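Local coordinates for farnesyl pyrophosphate synthetase (Staphylococcus aureus, PDB 5H9D), which probably builds heptaprenyl diphosphate by magnesium-dependent prenyl transfer, as a member of the FPP/GGPP synthase family, at residues Ala2-Asn7 against Phe47-Ser52. Numbering follows the deposited sequence.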
# COMPACT_ATOMS: atom_id res chain seq x y z
N ALA A 2 25.56 13.50 -20.25
CA ALA A 2 24.10 13.51 -20.56
C ALA A 2 23.57 12.10 -20.82
O ALA A 2 22.38 11.92 -21.08
CB ALA A 2 23.81 14.40 -21.77
N LYS A 3 24.46 11.12 -20.77
CA LYS A 3 24.06 9.73 -20.96
C LYS A 3 23.53 9.36 -19.59
O LYS A 3 24.28 9.33 -18.60
CB LYS A 3 25.25 8.79 -21.29
CG LYS A 3 26.11 9.19 -22.47
CD LYS A 3 27.31 8.25 -22.57
CE LYS A 3 28.47 8.87 -23.39
NZ LYS A 3 29.74 8.10 -23.21
N LEU A 4 22.23 9.11 -19.55
CA LEU A 4 21.53 8.74 -18.34
C LEU A 4 22.34 7.71 -17.57
O LEU A 4 22.72 6.67 -18.11
CB LEU A 4 20.17 8.15 -18.72
CG LEU A 4 19.02 8.17 -17.73
CD1 LEU A 4 18.57 9.58 -17.47
CD2 LEU A 4 17.88 7.38 -18.30
N ASN A 5 22.63 8.01 -16.31
CA ASN A 5 23.34 7.09 -15.43
C ASN A 5 22.28 6.68 -14.41
O ASN A 5 21.64 7.52 -13.78
CB ASN A 5 24.52 7.77 -14.74
CG ASN A 5 25.29 6.83 -13.85
OD1 ASN A 5 24.82 6.44 -12.78
ND2 ASN A 5 26.49 6.45 -14.29
N MET A 6 22.07 5.38 -14.29
CA MET A 6 21.06 4.87 -13.38
C MET A 6 21.47 5.22 -11.96
O MET A 6 20.73 5.88 -11.24
CB MET A 6 20.93 3.35 -13.54
CG MET A 6 19.56 2.79 -13.17
SD MET A 6 18.42 2.65 -14.55
CE MET A 6 18.38 4.28 -15.07
N ASN A 7 22.66 4.79 -11.57
CA ASN A 7 23.16 5.06 -10.23
C ASN A 7 22.90 6.50 -9.84
O ASN A 7 22.36 6.79 -8.79
CB ASN A 7 24.67 4.79 -10.17
CG ASN A 7 24.99 3.34 -9.95
OD1 ASN A 7 24.16 2.47 -10.20
ND2 ASN A 7 26.21 3.06 -9.48
N PHE A 47 12.31 1.69 -12.64
CA PHE A 47 11.49 1.52 -13.82
C PHE A 47 10.77 2.80 -14.24
O PHE A 47 10.50 2.98 -15.41
CB PHE A 47 10.50 0.38 -13.61
CG PHE A 47 11.09 -0.96 -13.87
CD1 PHE A 47 11.66 -1.25 -15.10
CD2 PHE A 47 11.13 -1.91 -12.88
CE1 PHE A 47 12.26 -2.45 -15.34
CE2 PHE A 47 11.73 -3.13 -13.10
CZ PHE A 47 12.30 -3.41 -14.33
N VAL A 48 10.46 3.68 -13.29
CA VAL A 48 9.78 4.92 -13.62
C VAL A 48 10.72 5.83 -14.42
O VAL A 48 10.35 6.33 -15.50
CB VAL A 48 9.27 5.66 -12.36
CG1 VAL A 48 8.58 6.93 -12.75
CG2 VAL A 48 8.33 4.77 -11.59
N ILE A 49 11.93 6.06 -13.90
CA ILE A 49 12.92 6.89 -14.60
C ILE A 49 13.07 6.29 -16.03
O ILE A 49 12.70 6.93 -17.00
CB ILE A 49 14.31 6.91 -13.83
CG1 ILE A 49 14.37 8.07 -12.82
CG2 ILE A 49 15.49 7.11 -14.80
CD1 ILE A 49 13.73 7.76 -11.51
N LEU A 50 13.57 5.05 -16.13
CA LEU A 50 13.76 4.35 -17.42
C LEU A 50 12.58 4.38 -18.37
O LEU A 50 12.75 4.63 -19.55
CB LEU A 50 14.16 2.89 -17.21
CG LEU A 50 15.65 2.61 -17.30
CD1 LEU A 50 15.85 1.13 -17.34
CD2 LEU A 50 16.22 3.25 -18.55
N SER A 51 11.38 4.10 -17.86
CA SER A 51 10.17 4.13 -18.67
C SER A 51 9.90 5.50 -19.28
O SER A 51 9.14 5.61 -20.22
CB SER A 51 8.93 3.76 -17.83
OG SER A 51 8.89 2.39 -17.53
N SER A 52 10.50 6.55 -18.74
CA SER A 52 10.23 7.86 -19.27
C SER A 52 11.14 8.31 -20.39
O SER A 52 10.84 9.29 -21.05
CB SER A 52 10.25 8.91 -18.16
OG SER A 52 11.57 9.21 -17.78
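Met6 and Leu50 make the closest approach here, their side chains crossing at about a right angle. The methionine leaves its backbone with CG anti to the backbone N (chi1 -153°), and further bends at chi2 and chi3 fold the thioether over the leucine branch. Both SD and CE of Met6 lie 3.9 Å from CG of Leu50, while CD1 of Leu50 rests 4.1 Å from SD of Met6. The same methyl, CE of Met6, also meets CG2 of Ile49 at 4.1 Å. This is the branch of Ile49 that reaches the N-terminal segment; the CG1-CD1 arm leads away.

Leu4 adds a looser layer, its CD2 lying 4.2 Å from Ile49 CG2 and 4.5 Å from Leu50 CD2. The contact is thus entirely apolar and small, about 160 Å². Its solvent side is the N-terminal segment, where Leu4 and Met6 are partly exposed and Lys3 and Asn5, flanking Leu4, are exposed. Asn5 is the N-cap of helix 6-20, its OD1 accepting a hydrogen bond from Asn8 N.

Ile49 and Leu50, by contrast, are buried in the largely helical prenyl synthase fold. Glu9 and Val13 of helix 6-20 extend the packing on Ile49, which also touches Ala68 of helix 62-85, and Leu50 packs on Leu306 and Leu307 of helix 302-315. The contact therefore lays the start of the N-terminal helix against helix 43-51.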